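Local atomic coordinates of lysyl oxidase (Pichia pastoris, PDB entry 1W7C), a protein that oxidises primary amines, probably including lysine side chains of proteins, to aldehydes with the help of copper and a topaquinone cofactor. Residues V165-A175 against D189-T197; S303-T311 against F321-I331. One frame throughout, in Å; residues are numbered along the deposited sequence. Where two conformers were deposited one is given.

How the contacts relate
The two contacts are beta hairpins in separate parts of one large chain. Contact 1 comes first and is complete before contact 2 begins. Their centres lie about 49 Å apart, on opposite sides of the chain's centre, and their nearest atoms about 30 Å. They share no sheet. Contact 1 pairs strands 170-180 and 187-195 at one side of a five-stranded antiparallel sheet, away from the copper and calcium sites. Contact 2 pairs strands 307-314 and 318-326 in the copper amine oxidase enzyme domain, within reach of the second subunit. The first forms a peripheral sheet edge and carries a disulfide. The second belongs to the beta framework that carries the metal sites.

Contact 1 (V165-A175 against D189-T197)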
loop_
_atom_site.group_PDB
_atom_site.type_symbol
_atom_site.label_atom_id
_atom_site.label_comp_id
_atom_site.label_asym_id
_atom_site.label_seq_id
_atom_site.Cartn_x
_atom_site.Cartn_y
_atom_site.Cartn_z
ATOM N N VAL A 165 -44.299 6.885 6.574
ATOM C CA VAL A 165 -44.793 6.217 5.375
ATOM C C VAL A 165 -45.540 4.959 5.817
ATOM O O VAL A 165 -45.280 4.441 6.901
ATOM C CB VAL A 165 -43.627 5.844 4.392
ATOM C CG1 VAL A 165 -42.800 7.081 4.005
ATOM C CG2 VAL A 165 -42.730 4.758 5.001
ATOM N N PRO A 166 -46.477 4.465 5.008
ATOM C CA PRO A 166 -47.197 3.243 5.376
ATOM C C PRO A 166 -46.309 1.999 5.258
ATOM O O PRO A 166 -45.229 2.031 4.657
ATOM C CB PRO A 166 -48.349 3.195 4.372
ATOM C CG PRO A 166 -47.854 3.931 3.202
ATOM C CD PRO A 166 -46.958 5.023 3.732
ATOM N N TYR A 167 -46.781 0.915 5.850
ATOM C CA TYR A 167 -46.090 -0.367 5.836
ATOM C C TYR A 167 -45.615 -0.805 4.448
ATOM O O TYR A 167 -44.512 -1.331 4.327
ATOM C CB TYR A 167 -47.006 -1.423 6.426
ATOM C CG TYR A 167 -46.437 -2.826 6.526
ATOM C CD1 TYR A 167 -45.456 -3.142 7.460
ATOM C CD2 TYR A 167 -46.924 -3.851 5.718
ATOM C CE1 TYR A 167 -44.970 -4.428 7.583
ATOM C CE2 TYR A 167 -46.446 -5.145 5.839
ATOM C CZ TYR A 167 -45.462 -5.427 6.768
ATOM O OH TYR A 167 -45.003 -6.710 6.908
ATOM N N GLU A 168 -46.412 -0.526 3.406
ATOM C CA GLU A 168 -46.085 -0.942 2.041
ATOM C C GLU A 168 -44.792 -0.286 1.535
ATOM O O GLU A 168 -44.170 -0.778 0.588
ATOM C CB GLU A 168 -47.213 -0.574 1.068
ATOM C CG GLU A 168 -48.446 -1.465 1.126
ATOM C CD GLU A 168 -49.133 -1.437 2.469
ATOM O OE1 GLU A 168 -49.369 -2.539 3.011
ATOM O OE2 GLU A 168 -49.429 -0.318 2.986
ATOM N N ASP A 169 -44.425 0.850 2.134
ATOM C CA ASP A 169 -43.303 1.659 1.669
ATOM C C ASP A 169 -42.027 1.427 2.472
ATOM O O ASP A 169 -41.049 2.145 2.286
ATOM C CB ASP A 169 -43.677 3.155 1.738
ATOM C CG ASP A 169 -44.749 3.535 0.775
ATOM O OD1 ASP A 169 -45.127 2.695 -0.053
ATOM O OD2 ASP A 169 -45.257 4.670 0.770
ATOM N N MET A 170 -42.033 0.441 3.363
ATOM C CA MET A 170 -40.855 0.074 4.138
ATOM C C MET A 170 -40.639 -1.440 4.071
ATOM O O MET A 170 -41.505 -2.205 3.622
ATOM C CB MET A 170 -40.996 0.572 5.589
ATOM C CG MET A 170 -41.981 -0.235 6.442
ATOM S SD MET A 170 -42.284 0.461 8.055
ATOM C CE MET A 170 -43.129 2.018 7.627
ATOM N N GLY A 171 -39.479 -1.856 4.540
ATOM C CA GLY A 171 -39.144 -3.255 4.619
ATOM C C GLY A 171 -38.516 -3.556 5.961
ATOM O O GLY A 171 -37.532 -2.928 6.378
ATOM N N CYS A 172 -39.079 -4.535 6.652
ATOM C CA CYS A 172 -38.625 -4.890 7.984
ATOM C C CYS A 172 -37.935 -6.244 7.902
ATOM O O CYS A 172 -38.337 -7.117 7.109
ATOM C CB CYS A 172 -39.817 -4.877 8.962
ATOM S SG CYS A 172 -40.700 -3.266 8.948
ATOM N N HIS A 173 -36.880 -6.394 8.689
ATOM C CA HIS A 173 -35.933 -7.502 8.544
ATOM C C HIS A 173 -35.118 -7.684 9.839
ATOM O O HIS A 173 -35.182 -6.868 10.751
ATOM C CB HIS A 173 -35.001 -7.244 7.354
ATOM C CG HIS A 173 -34.281 -5.943 7.438
ATOM N ND1 HIS A 173 -32.949 -5.854 7.753
ATOM C CD2 HIS A 173 -34.715 -4.670 7.275
ATOM C CE1 HIS A 173 -32.588 -4.582 7.793
ATOM N NE2 HIS A 173 -33.642 -3.843 7.510
ATOM N N SER A 174 -34.411 -8.801 9.909
ATOM C CA SER A 174 -33.827 -9.327 11.134
ATOM C C SER A 174 -32.297 -9.192 11.126
ATOM O O SER A 174 -31.640 -9.372 10.099
ATOM C CB SER A 174 -34.213 -10.808 11.263
ATOM O OG SER A 174 -35.611 -10.968 11.399
ATOM N N ALA A 175 -31.735 -8.952 12.305
ATOM C CA ALA A 175 -30.284 -8.827 12.511
ATOM C C ALA A 175 -29.626 -10.198 12.479
ATOM O O ALA A 175 -30.233 -11.209 12.857
ATOM C CB ALA A 175 -29.998 -8.154 13.821
ATOM N N ASP A 189 -34.003 -12.810 18.306
ATOM C CA ASP A 189 -33.414 -12.045 17.217
ATOM C C ASP A 189 -33.993 -10.631 17.256
ATOM O O ASP A 189 -35.147 -10.437 17.645
ATOM C CB ASP A 189 -33.731 -12.772 15.882
ATOM C CG ASP A 189 -32.852 -12.379 14.726
ATOM O OD1 ASP A 189 -31.851 -11.623 14.907
ATOM O OD2 ASP A 189 -33.067 -12.839 13.570
ATOM N N TYR A 190 -33.173 -9.666 16.898
ATOM C CA TYR A 190 -33.595 -8.289 16.792
ATOM C C TYR A 190 -33.840 -7.966 15.316
ATOM O O TYR A 190 -33.479 -8.722 14.425
ATOM C CB TYR A 190 -32.531 -7.359 17.375
ATOM C CG TYR A 190 -32.444 -7.419 18.893
ATOM C CD1 TYR A 190 -31.655 -8.367 19.524
ATOM C CD2 TYR A 190 -33.143 -6.531 19.701
ATOM C CE1 TYR A 190 -31.565 -8.420 20.899
ATOM C CE2 TYR A 190 -33.040 -6.565 21.097
ATOM C CZ TYR A 190 -32.244 -7.509 21.685
ATOM O OH TYR A 190 -32.154 -7.521 23.059
ATOM N N GLY A 191 -34.469 -6.832 15.078
ATOM C CA GLY A 191 -34.753 -6.383 13.732
ATOM C C GLY A 191 -35.054 -4.907 13.648
ATOM O O GLY A 191 -35.159 -4.218 14.678
ATOM N N THR A 192 -35.126 -4.420 12.408
ATOM C CA THR A 192 -35.474 -3.033 12.170
ATOM C C THR A 192 -36.222 -2.889 10.872
ATOM O O THR A 192 -36.462 -3.882 10.176
ATOM C CB THR A 192 -34.201 -2.144 12.188
ATOM O OG1 THR A 192 -34.576 -0.764 12.284
ATOM C CG2 THR A 192 -33.376 -2.284 10.890
ATOM N N CYS A 193 -36.586 -1.652 10.549
ATOM C CA CYS A 193 -37.236 -1.339 9.290
ATOM C C CYS A 193 -36.467 -0.242 8.554
ATOM O O CYS A 193 -35.902 0.665 9.172
ATOM C CB CYS A 193 -38.677 -0.858 9.524
ATOM S SG CYS A 193 -39.755 -2.022 10.371
ATOM N N ASN A 194 -36.463 -0.334 7.228
ATOM C CA ASN A 194 -35.806 0.641 6.376
ATOM C C ASN A 194 -36.779 1.079 5.289
ATOM O O ASN A 194 -37.637 0.287 4.857
ATOM C CB ASN A 194 -34.564 0.039 5.699
ATOM C CG ASN A 194 -33.502 -0.382 6.692
ATOM O OD1 ASN A 194 -33.738 -1.244 7.541
ATOM N ND2 ASN A 194 -32.307 0.182 6.553
ATOM N N ILE A 195 -36.666 2.320 4.841
ATOM C CA ILE A 195 -37.542 2.821 3.781
ATOM C C ILE A 195 -37.201 2.099 2.458
ATOM O O ILE A 195 -36.029 1.913 2.140
ATOM C CB ILE A 195 -37.378 4.356 3.614
ATOM C CG1 ILE A 195 -37.611 5.110 4.939
ATOM C CG2 ILE A 195 -38.269 4.866 2.491
ATOM C CD1 ILE A 195 -38.998 5.064 5.457
ATOM N N ASN A 196 -38.214 1.700 1.697
ATOM C CA ASN A 196 -37.981 1.084 0.392
ATOM C C ASN A 196 -37.473 2.124 -0.586
ATOM O O ASN A 196 -37.957 3.256 -0.606
ATOM C CB ASN A 196 -39.266 0.504 -0.226
ATOM C CG ASN A 196 -39.870 -0.619 0.568
ATOM O OD1 ASN A 196 -39.214 -1.263 1.385
ATOM N ND2 ASN A 196 -41.146 -0.880 0.313
ATOM N N THR A 197 -36.507 1.728 -1.404
ATOM C CA THR A 197 -35.982 2.578 -2.468
ATOM C C THR A 197 -36.000 1.823 -3.769
ATOM O O THR A 197 -36.123 0.597 -3.787
ATOM C CB THR A 197 -34.541 3.022 -2.199
ATOM O OG1 THR A 197 -33.654 1.909 -2.397
ATOM C CG2 THR A 197 -34.349 3.502 -0.776
HETATM O O HOH W 1 -40.572 3.786 0.152
HETATM O O HOH W 2 -41.150 -3.926 1.331
#
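Asp169 O receives two donors. Asn196 N reaches it at 2.9 Å, tilted from the carbonyl plane, and a water donates to it at 2.7 Å. The same water also donates to Asn196 O, where strands 170-174 and 189-195 meet the loops. A second water links Met170 O to Asn196 ND2. Gly171 pairs with Asn194, and His173 with Thr192, each through two backbone bonds. Ala175 N adds a bond to Tyr190 O.

His173 makes a short side-chain bond. Its NE2 donates to Asn194 OD1 at 2.6 Å, with an N-H...O angle of 175°. The oxygen lies in the ring plane, but the nitrogen sits above the carbonyl plane of the amide. With chi1 at 55°, CG lies between the backbone N and carbonyl carbon, and the ring runs beside Thr192, whose CG2 is 3.7 Å from NE2. Asn194 ND2 bonds to Glu202 O, so both ends of this amide are held. Phe350 meets the histidine ring at a steep angle. Replacing His173 with an alanine would probably leave Asn194 OD1 without this donor and open a gap beside Phe350.

On the other face, Cys172 and Cys193 are joined by a disulfide, SG to SG 2.1 Å, with chi3 102°. In both, SG is anti to the carbonyl carbon, which brings the sulfurs together over a close CA pair. Met170 SD packs on Cys193 CB at 4.1 Å. Before the first strand begins, Val165 CG2 meets Ile195 CD1 at 3.8 Å. Asp189 carries a salt bridge to Lys142 of helix 136-150. This is a cross-strand disulfide at a non-hydrogen-bonded pair of the hairpin of strands 170-180 and 187-195, in a five-stranded antiparallel sheet, probably of the N3-type domain that precedes the catalytic domain in this family.

Contact 2 (S303-T311 against F321-I331); sequences SWMDWGFYT and FYDITFKGERI
Phe326 CD2 lies over one face of the Trp307 indole, 3.6 Å from Trp307 CE2. The Phe326 ring is oblique to the five-membered ring, with planes at 49°. Phe326 CB makes a CH-pi contact above the six-membered ring. Ile324 CG2 comes to the edge of the indole, 3.7 Å from Trp307 CZ3, and Ile331 CD1 also reaches CZ3. With chi1 of Phe326 at -179°, CG is anti to the backbone N, and the ring extends across the indole. The edge of Phe321 turns toward the face of Phe309, with ring centroids 5.4 Å apart and planes at 75°.

The backbone sets these rings in place. Gly308 and Thr325 exchange two hydrogen bonds, and so do Tyr310 and Tyr322. Between them the register slips by one residue in a beta bulge. Type I' turns 304-307 and 326-329 are joined: Lys327 N bonds to Asp306 O at 2.9 Å. That oxygen also accepts a hydrogen bond from a water bound to Gly328 N and Thr325 OG1.

Asp323 lies beside Tyr310, its carboxylate nearly coplanar with the ring. A water joins Asp323 OD1 to Tyr310 OH. Arg330 grips Asp323 OD2 side-on, with NE at 2.8 Å and NH2 at 2.9 Å. Arg330 NH1 pairs with Asp73, and Trp307 NE1 bonds to Phe447 O. In one of two conformers, Lys327 NZ forms a salt bridge to Asp306 OD1 at 2.7 Å and another to Asp688. Met305 O accepts a hydrogen bond from Arg275 of the second subunit, which also makes a long, weak ion pair with Asp306.

Trp307, Phe326 and Phe321 pack on one face, while the other carries the Tyr310 and Tyr322 rings. The buried Asp323, facing an arginine and a water donor, is likely to stay ionised.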
loop_
_atom_site.group_PDB
_atom_site.type_symbol
_atom_site.label_atom_id
_atom_site.label_comp_id
_atom_site.label_asym_id
_atom_site.label_seq_id
_atom_site.Cartn_x
_atom_site.Cartn_y
_atom_site.Cartn_z
ATOM N N SER A 303 -0.348 -20.339 -16.505
ATOM C CA SER A 303 1.091 -20.091 -16.539
ATOM C C SER A 303 1.367 -18.659 -17.007
ATOM O O SER A 303 0.750 -18.141 -17.936
ATOM C CB SER A 303 1.833 -21.108 -17.472
ATOM O OG SER A 303 1.609 -20.846 -18.822
ATOM N N TRP A 304 2.345 -18.053 -16.348
ATOM C CA TRP A 304 2.809 -16.730 -16.695
ATOM C C TRP A 304 4.221 -16.535 -16.170
ATOM O O TRP A 304 4.431 -16.558 -14.963
ATOM C CB TRP A 304 1.888 -15.650 -16.152
ATOM C CG TRP A 304 2.411 -14.243 -16.341
ATOM C CD1 TRP A 304 2.293 -13.457 -17.455
ATOM C CD2 TRP A 304 3.072 -13.437 -15.356
ATOM N NE1 TRP A 304 2.877 -12.238 -17.254
ATOM C CE2 TRP A 304 3.355 -12.183 -15.971
ATOM C CE3 TRP A 304 3.479 -13.635 -14.044
ATOM C CZ2 TRP A 304 4.032 -11.161 -15.302
ATOM C CZ3 TRP A 304 4.150 -12.618 -13.409
ATOM C CH2 TRP A 304 4.399 -11.405 -14.013
ATOM N N MET A 305 5.167 -16.276 -17.081
ATOM C CA MET A 305 6.521 -15.856 -16.683
ATOM C C MET A 305 7.080 -16.695 -15.536
ATOM O O MET A 305 7.638 -16.163 -14.588
ATOM C CB MET A 305 6.546 -14.358 -16.354
ATOM C CG MET A 305 6.032 -13.508 -17.483
ATOM S SD MET A 305 7.039 -13.692 -18.989
ATOM C CE MET A 305 5.815 -13.287 -20.192
ATOM N N ASP A 306 7.007 -18.019 -15.724
ATOM C CA ASP A 306 7.547 -19.046 -14.836
ATOM C C ASP A 306 6.703 -19.338 -13.599
ATOM O O ASP A 306 7.124 -20.140 -12.764
ATOM C CB ASP A 306 9.014 -18.794 -14.440
ATOM C CG ASP A 306 9.981 -19.029 -15.574
ATOM O OD1 ASP A 306 11.104 -18.483 -15.508
ATOM O OD2 ASP A 306 9.704 -19.765 -16.509
ATOM N N TRP A 307 5.558 -18.670 -13.457
ATOM C CA TRP A 307 4.564 -19.039 -12.454
ATOM C C TRP A 307 3.602 -20.073 -13.031
ATOM O O TRP A 307 3.285 -20.049 -14.220
ATOM C CB TRP A 307 3.740 -17.837 -12.042
ATOM C CG TRP A 307 4.435 -16.798 -11.234
ATOM C CD1 TRP A 307 5.042 -15.685 -11.689
ATOM C CD2 TRP A 307 4.481 -16.712 -9.816
ATOM N NE1 TRP A 307 5.467 -14.891 -10.653
ATOM C CE2 TRP A 307 5.129 -15.505 -9.476
ATOM C CE3 TRP A 307 4.042 -17.536 -8.772
ATOM C CZ2 TRP A 307 5.314 -15.095 -8.138
ATOM C CZ3 TRP A 307 4.232 -17.148 -7.481
ATOM C CH2 TRP A 307 4.886 -15.952 -7.169
ATOM N N GLY A 308 3.109 -20.936 -12.155
ATOM C CA GLY A 308 2.030 -21.840 -12.479
ATOM C C GLY A 308 1.130 -22.027 -11.267
ATOM O O GLY A 308 1.600 -21.952 -10.124
ATOM N N PHE A 309 -0.150 -22.304 -11.503
ATOM C CA PHE A 309 -1.101 -22.589 -10.425
ATOM C C PHE A 309 -2.418 -23.086 -10.995
ATOM O O PHE A 309 -2.709 -22.847 -12.154
ATOM C CB PHE A 309 -1.350 -21.375 -9.493
ATOM C CG PHE A 309 -1.823 -20.134 -10.196
ATOM C CD1 PHE A 309 -0.907 -19.165 -10.575
ATOM C CD2 PHE A 309 -3.163 -19.954 -10.553
ATOM C CE1 PHE A 309 -1.322 -18.025 -11.265
ATOM C CE2 PHE A 309 -3.585 -18.800 -11.232
ATOM C CZ PHE A 309 -2.661 -17.852 -11.591
ATOM N N TYR A 310 -3.195 -23.731 -10.141
ATOM C CA TYR A 310 -4.560 -24.111 -10.435
ATOM C C TYR A 310 -5.497 -23.260 -9.628
ATOM O O TYR A 310 -5.199 -22.885 -8.493
ATOM C CB TYR A 310 -4.815 -25.577 -10.057
ATOM C CG TYR A 310 -3.918 -26.585 -10.727
ATOM C CD1 TYR A 310 -2.670 -26.876 -10.203
ATOM C CD2 TYR A 310 -4.345 -27.324 -11.814
ATOM C CE1 TYR A 310 -1.841 -27.821 -10.807
ATOM C CE2 TYR A 310 -3.512 -28.274 -12.418
ATOM C CZ TYR A 310 -2.278 -28.524 -11.889
ATOM O OH TYR A 310 -1.462 -29.461 -12.496
ATOM N N THR A 311 -6.671 -22.985 -10.194
ATOM C CA THR A 311 -7.733 -22.327 -9.431
ATOM C C THR A 311 -8.890 -23.294 -9.157
ATOM O O THR A 311 -9.083 -24.293 -9.837
ATOM C CB THR A 311 -8.326 -21.102 -10.166
ATOM O OG1 THR A 311 -8.991 -21.560 -11.332
ATOM C CG2 THR A 311 -7.245 -20.088 -10.576
ATOM N N PHE A 321 -6.481 -20.982 -4.716
ATOM C CA PHE A 321 -5.328 -21.322 -5.537
ATOM C C PHE A 321 -4.623 -22.532 -4.938
ATOM O O PHE A 321 -4.395 -22.570 -3.722
ATOM C CB PHE A 321 -4.343 -20.158 -5.588
ATOM C CG PHE A 321 -4.914 -18.911 -6.187
ATOM C CD1 PHE A 321 -5.598 -18.011 -5.380
ATOM C CD2 PHE A 321 -4.779 -18.637 -7.520
ATOM C CE1 PHE A 321 -6.167 -16.883 -5.930
ATOM C CE2 PHE A 321 -5.334 -17.495 -8.083
ATOM C CZ PHE A 321 -6.006 -16.613 -7.297
ATOM N N TYR A 322 -4.193 -23.453 -5.810
ATOM C CA TYR A 322 -3.477 -24.636 -5.372
ATOM C C TYR A 322 -2.226 -24.824 -6.207
ATOM O O TYR A 322 -2.172 -24.497 -7.412
ATOM C CB TYR A 322 -4.379 -25.887 -5.447
ATOM C CG TYR A 322 -5.429 -25.915 -4.390
ATOM C CD1 TYR A 322 -6.694 -25.380 -4.613
ATOM C CD2 TYR A 322 -5.167 -26.446 -3.152
ATOM C CE1 TYR A 322 -7.658 -25.364 -3.569
ATOM C CE2 TYR A 322 -6.101 -26.452 -2.152
ATOM C CZ TYR A 322 -7.349 -25.930 -2.372
ATOM O OH TYR A 322 -8.264 -25.974 -1.339
ATOM N N ASP A 323 -1.213 -25.402 -5.553
ATOM C CA ASP A 323 0.042 -25.750 -6.253
ATOM C C ASP A 323 0.674 -24.559 -6.947
ATOM O O ASP A 323 0.986 -24.598 -8.131
ATOM C CB ASP A 323 -0.187 -26.921 -7.231
ATOM C CG ASP A 323 1.085 -27.621 -7.600
ATOM O OD1 ASP A 323 1.154 -28.146 -8.743
ATOM O OD2 ASP A 323 2.037 -27.686 -6.788
ATOM N N ILE A 324 0.851 -23.479 -6.212
ATOM C CA ILE A 324 1.466 -22.280 -6.754
ATOM C C ILE A 324 2.959 -22.517 -6.858
ATOM O O ILE A 324 3.629 -22.726 -5.846
ATOM C CB ILE A 324 1.216 -21.013 -5.914
ATOM C CG1 ILE A 324 -0.278 -20.780 -5.726
ATOM C CG2 ILE A 324 1.867 -19.814 -6.627
ATOM C CD1 ILE A 324 -0.629 -19.584 -4.882
ATOM N N THR A 325 3.452 -22.531 -8.085
ATOM C CA THR A 325 4.860 -22.748 -8.364
ATOM C C THR A 325 5.513 -21.543 -9.013
ATOM O O THR A 325 4.865 -20.800 -9.751
ATOM C CB THR A 325 5.047 -23.968 -9.308
ATOM O OG1 THR A 325 4.533 -23.674 -10.609
ATOM C CG2 THR A 325 4.346 -25.201 -8.706
ATOM N N PHE A 326 6.798 -21.372 -8.752
ATOM C CA PHE A 326 7.597 -20.341 -9.418
ATOM C C PHE A 326 8.927 -20.983 -9.801
ATOM O O PHE A 326 9.563 -21.656 -8.977
ATOM C CB PHE A 326 7.793 -19.106 -8.533
ATOM C CG PHE A 326 8.592 -18.032 -9.199
ATOM C CD1 PHE A 326 9.866 -17.710 -8.781
ATOM C CD2 PHE A 326 8.059 -17.353 -10.265
ATOM C CE1 PHE A 326 10.609 -16.714 -9.445
ATOM C CE2 PHE A 326 8.787 -16.368 -10.913
ATOM C CZ PHE A 326 10.069 -16.041 -10.492
ATOM N N LYS A 327 9.303 -20.836 -11.061
ATOM C CA LYS A 327 10.510 -21.463 -11.617
ATOM C C LYS A 327 10.613 -22.933 -11.241
ATOM O O LYS A 327 11.676 -23.424 -10.842
ATOM C CB LYS A 327 11.758 -20.642 -11.264
ATOM C CG LYS A 327 11.752 -19.289 -11.962
ATOM C CD LYS A 327 13.056 -18.524 -11.791
ATOM C CE LYS A 327 13.066 -17.283 -12.692
ATOM N NZ LYS A 327 13.244 -17.670 -14.123
ATOM N N GLY A 328 9.484 -23.627 -11.343
ATOM C CA GLY A 328 9.456 -25.082 -11.208
ATOM C C GLY A 328 9.411 -25.626 -9.792
ATOM O O GLY A 328 9.477 -26.829 -9.611
ATOM N N GLU A 329 9.303 -24.751 -8.794
ATOM C CA GLU A 329 9.215 -25.191 -7.422
ATOM C C GLU A 329 7.934 -24.675 -6.780
ATOM O O GLU A 329 7.611 -23.489 -6.902
ATOM C CB GLU A 329 10.417 -24.687 -6.595
ATOM C CG GLU A 329 11.784 -25.155 -7.111
ATOM C CD GLU A 329 12.909 -24.719 -6.187
ATOM O OE1 GLU A 329 13.445 -23.621 -6.369
ATOM O OE2 GLU A 329 13.222 -25.441 -5.218
ATOM N N ARG A 330 7.219 -25.541 -6.062
ATOM C CA ARG A 330 6.063 -25.112 -5.305
ATOM C C ARG A 330 6.513 -24.214 -4.155
ATOM O O ARG A 330 7.381 -24.591 -3.386
ATOM C CB ARG A 330 5.343 -26.314 -4.703
ATOM C CG ARG A 330 4.130 -25.970 -3.916
ATOM C CD ARG A 330 3.445 -27.171 -3.249
ATOM N NE ARG A 330 3.149 -28.148 -4.295
ATOM C CZ ARG A 330 3.801 -29.287 -4.542
ATOM N NH1 ARG A 330 4.690 -29.778 -3.699
ATOM N NH2 ARG A 330 3.493 -29.962 -5.637
ATOM N N ILE A 331 5.894 -23.052 -4.059
ATOM C CA ILE A 331 6.028 -22.192 -2.887
ATOM C C ILE A 331 4.806 -22.196 -1.974
ATOM O O ILE A 331 4.955 -21.976 -0.785
ATOM C CB ILE A 331 6.432 -20.761 -3.259
ATOM C CG1 ILE A 331 5.404 -20.065 -4.134
ATOM C CG2 ILE A 331 7.832 -20.721 -3.882
ATOM C CD1 ILE A 331 5.522 -18.577 -4.131
HETATM O O HOH W 3 6.734 -22.764 -12.168
HETATM O O HOH W 4 0.803 -29.873 -10.937
#